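Long-range contacts in Arf-GAP (Mus musculus, PDB 5C79), which probably activates the GTPase of the small G protein Arf1 and, through its PH domain, binds the membrane lipid phosphatidylinositol 4,5-bisphosphate: residues E40-L45 with K60-N65; L82-C87 with F99-H104. One frame throughout, in Å; residues are numbered along the deposited sequence.

Interaction 1: E40-L45 with K60-N65; sequences EKKGFL and KCAVKN
Lys41 and Gly43 pair with Val63 and Cys61 through four backbone hydrogen bonds. The bond from Val63 N to Lys41 O is 2.8 Å long; its return, Lys41 N to Val63 O, is longer at 3.3 Å. Gly43 N reaches Cys61 O at 2.9 Å. Cys61 N bonds back to Gly43 O, also at 2.9 Å. Beyond the paired residues, one water joins Glu40 OE2 to Asn65 N, donating to the carboxylate and accepting from the amide.

This is the first beta hairpin of the PH fold, strands 41-48 and 56-64. Lys42 with Ala62 and Phe44 with Lys60 are its non-hydrogen-bonded pairs, and their side chains share one face. There Phe44 has CG anti to its carbonyl carbon (chi1 -63°), which brings the ring obliquely beside the backbone of Lys60, with CD2 3.7 Å from Lys60 CA. Cys61 and Val63 point to the other face, where both touch Trp121 of helix 115-135. Leu45 also packs there, its CB 3.9 Å from Cys61 SG. The amine of Lys41 makes a salt bridge with Asp117 of the same helix. At the end of the pairing, Glu40 and Lys64 run across each other as extended chains. Glu40 OE2 touches the aliphatic Lys64 CG at 3.6 Å, whereas Glu40 OE1 and Lys64 NZ stay 4.8 Å apart.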
loop_
_atom_site.group_PDB
_atom_site.type_symbol
_atom_site.label_atom_id
_atom_site.label_comp_id
_atom_site.label_asym_id
_atom_site.label_seq_id
_atom_site.Cartn_x
_atom_site.Cartn_y
_atom_site.Cartn_z
ATOM N N GLU A 40 -2.416 -11.403 -1.834
ATOM C CA GLU A 40 -3.510 -10.589 -2.331
ATOM C C GLU A 40 -4.322 -10.037 -1.173
ATOM O O GLU A 40 -4.447 -10.685 -0.125
ATOM C CB GLU A 40 -4.439 -11.424 -3.218
ATOM C CG GLU A 40 -3.781 -12.004 -4.437
ATOM C CD GLU A 40 -4.705 -12.873 -5.289
ATOM O OE1 GLU A 40 -5.874 -13.082 -4.940
ATOM O OE2 GLU A 40 -4.234 -13.374 -6.326
ATOM N N LYS A 41 -4.854 -8.829 -1.351
ATOM C CA LYS A 41 -5.714 -8.197 -0.369
ATOM C C LYS A 41 -6.568 -7.125 -1.059
ATOM O O LYS A 41 -6.069 -6.380 -1.907
ATOM C CB LYS A 41 -4.884 -7.547 0.737
ATOM C CG LYS A 41 -5.663 -6.939 1.895
ATOM C CD LYS A 41 -4.725 -6.465 2.974
ATOM C CE LYS A 41 -5.426 -5.750 4.096
ATOM N NZ LYS A 41 -6.210 -6.703 4.940
ATOM N N LYS A 42 -7.834 -7.033 -0.639
ATOM C CA LYS A 42 -8.752 -5.970 -1.057
ATOM C C LYS A 42 -9.114 -5.216 0.192
ATOM O O LYS A 42 -9.516 -5.819 1.195
ATOM C CB LYS A 42 -10.023 -6.563 -1.667
ATOM C CG LYS A 42 -9.770 -7.381 -2.927
ATOM C CD LYS A 42 -11.066 -7.937 -3.493
ATOM C CE LYS A 42 -10.806 -8.866 -4.665
ATOM N NZ LYS A 42 -12.092 -9.407 -5.179
ATOM N N GLY A 43 -9.000 -3.903 0.153
ATOM C CA GLY A 43 -9.399 -3.129 1.304
ATOM C C GLY A 43 -9.339 -1.636 1.070
ATOM O O GLY A 43 -9.559 -1.149 -0.039
ATOM N N PHE A 44 -9.028 -0.941 2.139
ATOM C CA PHE A 44 -8.876 0.509 2.137
ATOM C C PHE A 44 -7.611 0.888 2.875
ATOM O O PHE A 44 -7.162 0.213 3.795
ATOM C CB PHE A 44 -10.082 1.136 2.819
ATOM C CG PHE A 44 -11.375 0.884 2.101
ATOM C CD1 PHE A 44 -12.152 -0.240 2.388
ATOM C CD2 PHE A 44 -11.803 1.755 1.143
ATOM C CE1 PHE A 44 -13.345 -0.465 1.705
ATOM C CE2 PHE A 44 -12.990 1.542 0.459
ATOM C CZ PHE A 44 -13.750 0.422 0.740
ATOM N N LEU A 45 -7.013 1.984 2.435
ATOM C CA LEU A 45 -5.917 2.638 3.136
ATOM C C LEU A 45 -6.220 4.141 3.199
ATOM O O LEU A 45 -6.867 4.674 2.301
ATOM C CB LEU A 45 -4.593 2.429 2.410
ATOM C CG LEU A 45 -3.961 1.046 2.631
ATOM C CD1 LEU A 45 -2.805 0.879 1.660
ATOM C CD2 LEU A 45 -3.502 0.839 4.049
ATOM N N LYS A 60 -9.834 3.136 -1.791
ATOM C CA LYS A 60 -9.948 1.713 -2.070
ATOM C C LYS A 60 -8.614 1.258 -2.667
ATOM O O LYS A 60 -8.140 1.861 -3.612
ATOM C CB LYS A 60 -11.055 1.469 -3.101
ATOM C CG LYS A 60 -11.372 0.007 -3.316
ATOM C CD LYS A 60 -12.260 -0.241 -4.538
ATOM C CE LYS A 60 -11.793 -1.473 -5.308
ATOM N NZ LYS A 60 -12.536 -1.618 -6.592
ATOM N N CYS A 61 -8.024 0.214 -2.092
ATOM C CA CYS A 61 -6.727 -0.326 -2.513
ATOM C C CYS A 61 -6.826 -1.829 -2.651
ATOM O O CYS A 61 -7.518 -2.476 -1.883
ATOM C CB CYS A 61 -5.657 0.008 -1.471
ATOM S SG CYS A 61 -5.268 1.751 -1.418
ATOM N N ALA A 62 -6.104 -2.376 -3.615
ATOM C CA ALA A 62 -6.051 -3.820 -3.777
ATOM C C ALA A 62 -4.660 -4.242 -4.259
ATOM O O ALA A 62 -4.058 -3.556 -5.086
ATOM C CB ALA A 62 -7.113 -4.290 -4.755
ATOM N N VAL A 63 -4.231 -5.398 -3.789
ATOM C CA VAL A 63 -3.004 -6.046 -4.245
ATOM C C VAL A 63 -3.316 -7.361 -4.963
ATOM O O VAL A 63 -4.042 -8.224 -4.440
ATOM C CB VAL A 63 -2.034 -6.345 -3.100
ATOM C CG1 VAL A 63 -0.761 -6.991 -3.650
ATOM C CG2 VAL A 63 -1.702 -5.079 -2.347
ATOM N N LYS A 64 -2.810 -7.477 -6.178
ATOM C CA LYS A 64 -2.992 -8.687 -6.991
ATOM C C LYS A 64 -1.954 -8.688 -8.098
ATOM O O LYS A 64 -1.632 -7.649 -8.670
ATOM C CB LYS A 64 -4.388 -8.781 -7.596
ATOM C CG LYS A 64 -4.782 -10.196 -7.991
ATOM C CD LYS A 64 -6.278 -10.357 -8.150
ATOM C CE LYS A 64 -6.608 -11.690 -8.808
ATOM N NZ LYS A 64 -8.080 -11.788 -9.007
ATOM N N ASN A 65 -1.451 -9.873 -8.409
ATOM C CA ASN A 65 -0.436 -10.036 -9.467
ATOM C C ASN A 65 0.751 -9.076 -9.369
ATOM O O ASN A 65 1.223 -8.558 -10.380
ATOM C CB ASN A 65 -1.085 -9.889 -10.862
ATOM C CG ASN A 65 -2.295 -10.771 -11.051
ATOM O OD1 ASN A 65 -3.356 -10.272 -11.364
ATOM N ND2 ASN A 65 -2.156 -12.041 -10.829
HETATM O O HOH W 1 -1.791 -12.565 -7.337
#

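Interaction 2: L82-C87 with F99-H104; sequences LNLLTC and FDLISH
Cys87 and Ser103 bring the two backbones together, with 4.6 Å between Cys87 CA and Ser103 CA. No direct hydrogen bond crosses here. The closest backbone approach is a CA-H...O contact, with Cys87 CA 3.1 Å from Ile102 O. Segment 82-87 leaves its strand after Asn83 and turns through a short 3-10 segment at Leu84 and Leu85. Asn83 closes an Asx turn by accepting the Leu85 amide on OD1, and Thr86 N bonds to Asn83 O. The turn carries the chain toward strand 98-103.

Apolar side chains make most of the contact. Leu82 and Leu101 meet tip to tip, Leu82 CD1 lying 3.5 Å from Leu101 CD2. Leu101 has CG anti to its own amide nitrogen (chi1 -170°), and its two methyls serve different partners. While CD2 meets Leu82, Leu101 CD1 rests 3.7 Å from Cys87 CB. The sulfur of Cys87 sits 3.7 Å from Ser103 CB. Ser103 OG is engaged elsewhere, by the carbonyl of Arg106. Leu84 touches Leu101 more loosely and also packs on Leu125 of helix 115-135. Leu68 and Val89 pack against Leu101 as well, so the leucine joins strands 67-70 and 88-91 in the core of the PH barrel.

At the outer edge a water bridges the segments. It donates to Thr86 O at 2.8 Å and is bonded to Thr86 OG1. It also lies in the plane of the His104 ring, 2.8 Å from His104 ND1. The direct contact is therefore mainly apolar, and the polar link between the side chain of His104 and the turn is made through solvent.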
loop_
_atom_site.group_PDB
_atom_site.type_symbol
_atom_site.label_atom_id
_atom_site.label_comp_id
_atom_site.label_asym_id
_atom_site.label_seq_id
_atom_site.Cartn_x
_atom_site.Cartn_y
_atom_site.Cartn_z
ATOM N N LEU A 82 0.750 0.483 -9.156
ATOM C CA LEU A 82 2.119 0.504 -8.690
ATOM C C LEU A 82 2.680 -0.908 -8.816
ATOM O O LEU A 82 2.122 -1.866 -8.294
ATOM C CB LEU A 82 2.217 1.011 -7.265
ATOM C CG LEU A 82 1.814 2.469 -7.036
ATOM C CD1 LEU A 82 2.097 2.794 -5.586
ATOM C CD2 LEU A 82 2.556 3.432 -7.957
ATOM N N ASN A 83 3.776 -1.011 -9.542
ATOM C CA ASN A 83 4.515 -2.276 -9.698
ATOM C C ASN A 83 5.356 -2.476 -8.440
ATOM O O ASN A 83 6.308 -1.724 -8.161
ATOM C CB ASN A 83 5.397 -2.216 -10.960
ATOM C CG ASN A 83 6.452 -3.324 -11.022
ATOM O OD1 ASN A 83 6.375 -4.322 -10.315
ATOM N ND2 ASN A 83 7.502 -3.098 -11.851
ATOM N N LEU A 84 4.992 -3.469 -7.643
ATOM C CA LEU A 84 5.657 -3.637 -6.332
ATOM C C LEU A 84 7.122 -4.078 -6.411
ATOM O O LEU A 84 7.881 -3.854 -5.474
ATOM C CB LEU A 84 4.861 -4.557 -5.421
ATOM C CG LEU A 84 3.457 -4.032 -5.020
ATOM C CD1 LEU A 84 2.685 -5.098 -4.281
ATOM C CD2 LEU A 84 3.575 -2.772 -4.185
ATOM N N LEU A 85 7.552 -4.572 -7.556
ATOM C CA LEU A 85 9.020 -4.799 -7.740
ATOM C C LEU A 85 9.893 -3.576 -7.619
ATOM O O LEU A 85 11.065 -3.670 -7.272
ATOM C CB LEU A 85 9.284 -5.482 -9.086
ATOM C CG LEU A 85 9.041 -6.978 -9.131
ATOM C CD1 LEU A 85 9.080 -7.454 -10.567
ATOM C CD2 LEU A 85 10.085 -7.711 -8.290
ATOM N N THR A 86 9.357 -2.418 -7.943
ATOM C CA THR A 86 10.145 -1.199 -7.952
ATOM C C THR A 86 9.639 -0.208 -6.927
ATOM O O THR A 86 9.805 0.994 -7.089
ATOM C CB THR A 86 10.187 -0.633 -9.380
ATOM O OG1 THR A 86 8.846 -0.460 -9.906
ATOM C CG2 THR A 86 10.964 -1.565 -10.241
ATOM N N CYS A 87 8.971 -0.748 -5.892
ATOM C CA CYS A 87 8.584 0.008 -4.700
ATOM C C CYS A 87 9.173 -0.543 -3.428
ATOM O O CYS A 87 9.580 -1.699 -3.339
ATOM C CB CYS A 87 7.071 0.097 -4.524
ATOM S SG CYS A 87 6.208 0.870 -5.921
ATOM N N PHE A 99 2.638 3.738 7.181
ATOM C CA PHE A 99 3.813 3.337 6.414
ATOM C C PHE A 99 3.885 4.120 5.127
ATOM O O PHE A 99 2.875 4.524 4.589
ATOM C CB PHE A 99 3.808 1.831 6.103
ATOM C CG PHE A 99 2.643 1.362 5.286
ATOM C CD1 PHE A 99 1.418 1.104 5.868
ATOM C CD2 PHE A 99 2.796 1.117 3.908
ATOM C CE1 PHE A 99 0.346 0.630 5.085
ATOM C CE2 PHE A 99 1.752 0.640 3.150
ATOM C CZ PHE A 99 0.529 0.406 3.729
ATOM N N ASP A 100 5.104 4.283 4.621
ATOM C CA ASP A 100 5.309 4.833 3.307
ATOM C C ASP A 100 5.503 3.735 2.275
ATOM O O ASP A 100 6.083 2.676 2.561
ATOM C CB ASP A 100 6.545 5.731 3.323
ATOM C CG ASP A 100 6.327 7.035 4.031
ATOM O OD1 ASP A 100 5.200 7.324 4.483
ATOM O OD2 ASP A 100 7.337 7.777 4.157
ATOM N N LEU A 101 5.067 4.033 1.065
ATOM C CA LEU A 101 5.423 3.253 -0.131
ATOM C C LEU A 101 6.190 4.129 -1.099
ATOM O O LEU A 101 5.655 5.086 -1.708
ATOM C CB LEU A 101 4.190 2.656 -0.796
ATOM C CG LEU A 101 4.492 1.644 -1.897
ATOM C CD1 LEU A 101 5.131 0.385 -1.341
ATOM C CD2 LEU A 101 3.207 1.299 -2.587
ATOM N N ILE A 102 7.492 3.846 -1.190
ATOM C CA ILE A 102 8.399 4.628 -2.014
ATOM C C ILE A 102 8.369 4.035 -3.420
ATOM O O ILE A 102 8.741 2.883 -3.642
ATOM C CB ILE A 102 9.844 4.603 -1.459
ATOM C CG1 ILE A 102 9.826 5.044 0.009
ATOM C CG2 ILE A 102 10.740 5.521 -2.283
ATOM C CD1 ILE A 102 11.096 4.728 0.763
ATOM N N SER A 103 7.880 4.817 -4.366
ATOM C CA SER A 103 7.942 4.435 -5.766
ATOM C C SER A 103 8.994 5.292 -6.472
ATOM O O SER A 103 9.494 6.259 -5.945
ATOM C CB SER A 103 6.565 4.520 -6.448
ATOM O OG SER A 103 6.232 5.840 -6.761
ATOM N N HIS A 104 9.269 4.941 -7.715
ATOM C CA HIS A 104 10.349 5.622 -8.442
ATOM C C HIS A 104 10.170 7.145 -8.592
ATOM O O HIS A 104 11.145 7.882 -8.607
ATOM C CB HIS A 104 10.557 4.950 -9.779
ATOM C CG HIS A 104 9.441 5.162 -10.735
ATOM N ND1 HIS A 104 8.273 4.427 -10.716
ATOM C CD2 HIS A 104 9.327 6.036 -11.755
ATOM C CE1 HIS A 104 7.496 4.836 -11.701
ATOM N NE2 HIS A 104 8.112 5.817 -12.334
HETATM O O HOH W 2 8.085 2.238 -8.969
#

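In the fold
Interactions 1 and 2 follow one another along the chain and lie on opposite sides of its centre, with their own centres 14 Å apart. They still meet inside the PH domain. Leu45 CD1 packs on Phe99 CZ at 4.0 Å, and Val63 CG1 packs on Leu84 CD1 at 4.0 Å. Helix 115-135 touches side chains of both. Phe44 of interaction 1 belongs to one of two pockets seen for the short-chain (diC4) phosphatidylinositol 4,5-bisphosphate, together with Leu46, Trp56, Arg58 and Glu113. The Cys61 side chain is about 9 Å from a bound lipid and that of Leu82 about 10 Å.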